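Hybrid kinase (Caulobacter vibrioides, PDB 6QRL) is a hybrid histidine kinase, probably phosphorylating protein histidine from ATP, whose pseudo-receiver domain, the part crystallised here, binds the activating second messenger cyclic di-GMP. Local coordinates at residues Val37-Ala40 / Ser41-Gly45; Ala104-Val107 / Ala108-Gln112. All blocks are in the same frame, centred on the assembly; numbering follows the deposited sequence.

Contact 1: residues Val37-Ala40 / Ser41-Gly45; sequences VDIA and SALAG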
loop_
_atom_site.group_PDB
_atom_site.type_symbol
_atom_site.label_atom_id
_atom_site.label_comp_id
_atom_site.label_asym_id
_atom_site.label_seq_id
_atom_site.Cartn_x
_atom_site.Cartn_y
_atom_site.Cartn_z
ATOM N N VAL A 37 -10.375 3.369 4.689
ATOM C CA VAL A 37 -11.227 2.185 4.347
ATOM C C VAL A 37 -11.051 1.772 2.884
ATOM O O VAL A 37 -11.458 0.663 2.564
ATOM C CB VAL A 37 -12.725 2.394 4.635
ATOM C CG1 VAL A 37 -12.986 2.474 6.111
ATOM C CG2 VAL A 37 -13.311 3.566 3.855
ATOM N N ASP A 38 -10.512 2.628 2.011
ATOM C CA ASP A 38 -10.409 2.293 0.553
ATOM C C ASP A 38 -9.379 3.202 -0.122
ATOM O O ASP A 38 -8.830 4.080 0.557
ATOM C CB ASP A 38 -11.774 2.317 -0.147
ATOM C CG ASP A 38 -12.492 3.652 -0.137
ATOM O OD1 ASP A 38 -11.835 4.701 0.014
ATOM O OD2 ASP A 38 -13.711 3.636 -0.338
ATOM N N ILE A 39 -9.136 3.032 -1.411
ATOM C CA ILE A 39 -8.095 3.815 -2.128
ATOM C C ILE A 39 -8.467 5.306 -2.149
ATOM O O ILE A 39 -7.585 6.118 -1.808
ATOM C CB ILE A 39 -7.867 3.235 -3.533
ATOM C CG1 ILE A 39 -7.325 1.802 -3.447
ATOM C CG2 ILE A 39 -6.961 4.162 -4.316
ATOM C CD1 ILE A 39 -7.358 1.046 -4.759
ATOM N N ALA A 40 -9.697 5.672 -2.512
ATOM C CA ALA A 40 -10.094 7.105 -2.544
ATOM C C ALA A 40 -9.817 7.741 -1.167
ATOM O O ALA A 40 -9.190 8.794 -1.126
ATOM C CB ALA A 40 -11.528 7.290 -2.993
ATOM N N SER A 41 -10.180 7.099 -0.053
ATOM C CA SER A 41 -10.048 7.718 1.288
ATOM C C SER A 41 -8.566 7.785 1.683
ATOM O O SER A 41 -8.153 8.725 2.366
ATOM C CB SER A 41 -10.939 7.020 2.302
ATOM O OG SER A 41 -10.545 5.657 2.458
ATOM N N ALA A 42 -7.742 6.845 1.228
ATOM C CA ALA A 42 -6.273 6.859 1.422
ATOM C C ALA A 42 -5.659 8.052 0.672
ATOM O O ALA A 42 -4.830 8.751 1.260
ATOM C CB ALA A 42 -5.689 5.546 0.963
ATOM N N LEU A 43 -6.085 8.321 -0.556
ATOM C CA LEU A 43 -5.588 9.486 -1.335
ATOM C C LEU A 43 -6.013 10.785 -0.642
ATOM O O LEU A 43 -5.198 11.699 -0.579
ATOM C CB LEU A 43 -6.109 9.419 -2.773
ATOM C CG LEU A 43 -5.516 8.300 -3.641
ATOM C CD1 LEU A 43 -6.134 8.333 -5.039
ATOM C CD2 LEU A 43 -4.002 8.390 -3.736
ATOM N N ALA A 44 -7.230 10.865 -0.113
ATOM C CA ALA A 44 -7.758 12.110 0.497
ATOM C C ALA A 44 -7.102 12.336 1.862
ATOM O O ALA A 44 -6.997 13.480 2.238
ATOM C CB ALA A 44 -9.258 12.060 0.604
ATOM N N GLY A 45 -6.691 11.287 2.582
ATOM C CA GLY A 45 -6.329 11.373 4.010
ATOM C C GLY A 45 -4.826 11.317 4.268
ATOM O O GLY A 45 -4.396 11.604 5.417
#
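The carboxylate oxygen OD1 of D38 is approached by two groups of S41, the backbone amide and the side-chain hydroxyl, and so illustrates how a helix start is closed by the residue just ahead of it. The amide bond is the clear one: S41 N gives its proton to D38 OD1 at 2.9 Å, fairly straight at 159°, and meets the oxygen nearly along its C-O direction. What brings the carboxylate back over the first turn is its first torsion, which sets CG between the backbone N and the carbonyl carbon (chi1 61°). D38 is thus the N-cap, its side chain standing in for the carbonyl that the preceding turn would have supplied.

S41 folds in to meet it. Its OG lies 2.9 Å from D38 OD1 and 3.0 Å from D38 O, and its single proton may go to either. D38 O also receives A42 N at 3.0 Å, the first main-chain bond of the helix. The next one, L43 N to I39 O, is 2.9 Å long. V37 contributes one methyl, CG2, 3.7 Å from S41 OG.

Across the first turn, on another side of the helix, I39 CG2 and L43 CD1 approach only loosely, at 4.3 Å. These two residues carry the apolar side of helix 39-45: I39 rests on I54 and L43 on L52, both of strand 51-55, and each also touches P68, while S41 and A42 lean on A36 of strand 32-36.

Contact 2: residues Ala104-Val107 / Ala108-Gln112; sequences ASLV and AQVLQ. With C2E (9,9'-[(2R,3R,3aS,5S,7aR,9R,10R,10aS,12S,14aR)-3,5,10,12-tetrahydroxy-5,12-dioxidooctahydro-2H,7H-difuro[3,2-d:3',2'-j][1,3,7,9,2,8]tetraoxadiphosphacyclododecine-2,9-diyl]bis(2-amino-1,9-dihydro-6H-purin-6-one)), chain C.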
loop_
_atom_site.group_PDB
_atom_site.type_symbol
_atom_site.label_atom_id
_atom_site.label_comp_id
_atom_site.label_asym_id
_atom_site.label_seq_id
_atom_site.Cartn_x
_atom_site.Cartn_y
_atom_site.Cartn_z
ATOM N N ALA A 104 9.428 -6.786 9.249
ATOM C CA ALA A 104 10.662 -6.641 8.435
ATOM C C ALA A 104 10.310 -6.568 6.940
ATOM O O ALA A 104 10.969 -5.825 6.210
ATOM C CB ALA A 104 11.630 -7.772 8.719
ATOM N N SER A 105 9.294 -7.316 6.504
ATOM C CA SER A 105 8.870 -7.367 5.086
ATOM C C SER A 105 8.179 -6.055 4.736
ATOM O O SER A 105 8.435 -5.515 3.641
ATOM C CB SER A 105 7.999 -8.551 4.814
ATOM O OG SER A 105 8.720 -9.765 4.907
ATOM N N LEU A 106 7.318 -5.573 5.634
ATOM C CA LEU A 106 6.606 -4.284 5.450
ATOM C C LEU A 106 7.657 -3.181 5.256
ATOM O O LEU A 106 7.568 -2.432 4.264
ATOM C CB LEU A 106 5.701 -4.017 6.658
ATOM C CG LEU A 106 4.861 -2.737 6.569
ATOM C CD1 LEU A 106 3.608 -2.852 7.441
ATOM C CD2 LEU A 106 5.691 -1.522 6.970
ATOM N N VAL A 107 8.644 -3.129 6.146
ATOM C CA VAL A 107 9.737 -2.117 6.098
ATOM C C VAL A 107 10.467 -2.187 4.744
ATOM O O VAL A 107 10.643 -1.144 4.110
ATOM C CB VAL A 107 10.699 -2.319 7.287
ATOM C CG1 VAL A 107 11.972 -1.515 7.123
ATOM C CG2 VAL A 107 9.997 -1.981 8.605
ATOM N N ALA A 108 10.907 -3.367 4.311
ATOM C CA ALA A 108 11.643 -3.541 3.041
ATOM C C ALA A 108 10.769 -3.061 1.873
ATOM O O ALA A 108 11.289 -2.307 1.065
ATOM C CB ALA A 108 12.077 -4.978 2.870
ATOM N N GLN A 109 9.474 -3.419 1.790
ATOM C CA GLN A 109 8.659 -3.043 0.600
ATOM C C GLN A 109 8.333 -1.536 0.610
ATOM O O GLN A 109 8.231 -0.950 -0.472
ATOM C CB GLN A 109 7.406 -3.898 0.498
ATOM C CG GLN A 109 7.704 -5.346 0.124
ATOM C CD GLN A 109 8.465 -5.487 -1.171
ATOM O OE1 GLN A 109 8.105 -4.874 -2.180
ATOM N NE2 GLN A 109 9.526 -6.292 -1.146
ATOM N N VAL A 110 8.208 -0.918 1.781
ATOM C CA VAL A 110 7.998 0.550 1.884
ATOM C C VAL A 110 9.286 1.276 1.477
ATOM O O VAL A 110 9.186 2.235 0.676
ATOM C CB VAL A 110 7.528 0.926 3.299
ATOM C CG1 VAL A 110 7.518 2.433 3.476
ATOM C CG2 VAL A 110 6.146 0.323 3.592
ATOM N N LEU A 111 10.448 0.836 1.975
ATOM C CA LEU A 111 11.747 1.501 1.643
ATOM C C LEU A 111 12.049 1.406 0.144
ATOM O O LEU A 111 12.618 2.376 -0.376
ATOM C CB LEU A 111 12.899 0.888 2.446
ATOM C CG LEU A 111 12.861 1.177 3.945
ATOM C CD1 LEU A 111 14.173 0.761 4.614
ATOM C CD2 LEU A 111 12.572 2.652 4.234
ATOM N N GLN A 112 11.666 0.316 -0.527
ATOM C CA GLN A 112 12.049 0.036 -1.937
ATOM C C GLN A 112 10.936 0.430 -2.908
ATOM O O GLN A 112 11.120 0.179 -4.102
ATOM C CB GLN A 112 12.336 -1.458 -2.130
ATOM C CG GLN A 112 13.489 -1.979 -1.274
ATOM C CD GLN A 112 13.543 -3.495 -1.235
ATOM O OE1 GLN A 112 12.845 -4.194 -1.983
ATOM N NE2 GLN A 112 14.372 -4.019 -0.350
HETATM P P1 C2E C . 8.087 -15.292 -1.284
HETATM O O2P C2E C . 6.856 -14.434 -1.103
HETATM O O1P C2E C . 8.178 -16.220 -2.458
HETATM O "O5'" C2E C . 9.293 -14.254 -1.470
HETATM C "C5'" C2E C . 10.555 -14.752 -1.918
HETATM C "C4'" C2E C . 11.487 -13.582 -2.012
HETATM O "O4'" C2E C . 11.061 -12.710 -3.076
HETATM C "C3'" C2E C . 11.508 -12.683 -0.787
HETATM O "O3'" C2E C . 12.388 -13.315 0.159
HETATM C "C2'" C2E C . 11.984 -11.335 -1.371
HETATM O "O2'" C2E C . 13.358 -11.110 -1.134
HETATM C "C1'" C2E C . 11.668 -11.454 -2.868
HETATM N N9 C2E C . 10.728 -10.470 -3.406
HETATM C C8 C2E C . 10.755 -9.961 -4.683
HETATM N N7 C2E C . 9.749 -9.156 -4.935
HETATM C C5 C2E C . 9.001 -9.152 -3.766
HETATM C C6 C2E C . 7.806 -8.464 -3.453
HETATM O O6 C2E C . 7.126 -7.735 -4.177
HETATM N N1 C2E C . 7.373 -8.747 -2.158
HETATM C C2 C2E C . 8.015 -9.569 -1.262
HETATM N N2 C2E C . 7.433 -9.714 -0.061
HETATM N N3 C2E C . 9.145 -10.220 -1.551
HETATM C C4 C2E C . 9.584 -9.965 -2.814
HETATM P P11 C2E C . 12.004 -13.143 1.708
HETATM O O21 C2E C . 11.636 -11.698 1.871
HETATM O O11 C2E C . 13.120 -13.719 2.530
HETATM O O5A C2E C . 10.726 -14.085 1.924
HETATM C C5A C2E C . 10.857 -15.535 2.007
HETATM C C4A C2E C . 9.489 -16.141 2.203
HETATM O O4A C2E C . 9.030 -15.868 3.550
HETATM C C3A C2E C . 8.376 -15.593 1.315
HETATM O O3A C2E C . 8.454 -16.192 0.013
HETATM C C2A C2E C . 7.137 -15.960 2.126
HETATM O O2A C2E C . 6.692 -17.293 2.088
HETATM C C1A C2E C . 7.621 -15.705 3.554
HETATM N N91 C2E C . 7.302 -14.353 3.973
HETATM C C81 C2E C . 8.058 -13.244 3.691
HETATM N N71 C2E C . 7.522 -12.127 4.123
HETATM C C51 C2E C . 6.337 -12.537 4.717
HETATM C C61 C2E C . 5.351 -11.762 5.367
HETATM O O61 C2E C . 5.301 -10.528 5.471
HETATM N N11 C2E C . 4.318 -12.571 5.850
HETATM C C21 C2E C . 4.251 -13.940 5.735
HETATM N N21 C2E C . 3.178 -14.519 6.300
HETATM N N31 C2E C . 5.164 -14.672 5.101
HETATM C C41 C2E C . 6.184 -13.911 4.635
HETATM O O HOH W 1 9.889 -7.776 1.573
#
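S105 and Q109, one helical turn apart, reach the two guanines of a single cyclic di-GMP in different ways. S105 works through a directed bond: its OG donates to the imidazole-ring nitrogen N71 of one base at 2.8 Å. Q109 instead lays its amide parallel to the other base, over its N1 edge. Q109 NE2 sits 3.4 Å from the ligand's N1, almost straight above it, while CD and OE1 lie at much the same height but overhang the ring edge, OE1 on the side of O6. A bend at chi2 (-57°) folds the chain into this pose. The same ligand is also held by Y96 OH, R102 N and P100 O.

Behind this shell, a water accepts from Q109 NE2 at 3.1 Å and gives a weak bond to S105 O, tying the amide to its own helix. S105 O also receives Q109 N at 3.0 Å, the helical bond that links the two ligand-contacting residues. They lie on helix 103-111, the last helix of a receiver-type fold, which follows strand 95-98; both side chains rest on L97 of that strand.

The inward side of the helix is apolar. L106 CD2 lies beside V110 CG2 at 3.9 Å, the two side chains pointing the same way towards L53 of strand 51-55. Further round, V107 CG1 runs alongside L111 CD1 at 4.0 Å, with V107 reaching P3 and A29, and L111 reaching L4 and R7.

Contact 1 precedes contact 2 along the chain, and the two occupy opposite sides of the domain's centre, their own centres 21 Å apart and their nearest atoms about 13 Å. Both are single-helix contacts in one receiver-type fold, a five-stranded parallel sheet of order 2-1-3-4-5. Helix 39-45 follows the edge strand 32-36, while helix 103-111 follows the other edge strand, 95-98. Strand 51-55, in the middle of the sheet, receives side chains from both helices. Residues 104-112 contribute S105 and Q109 to the cyclic di-GMP site, whereas residues 37-45 make a structural packing contact away from the ligand site.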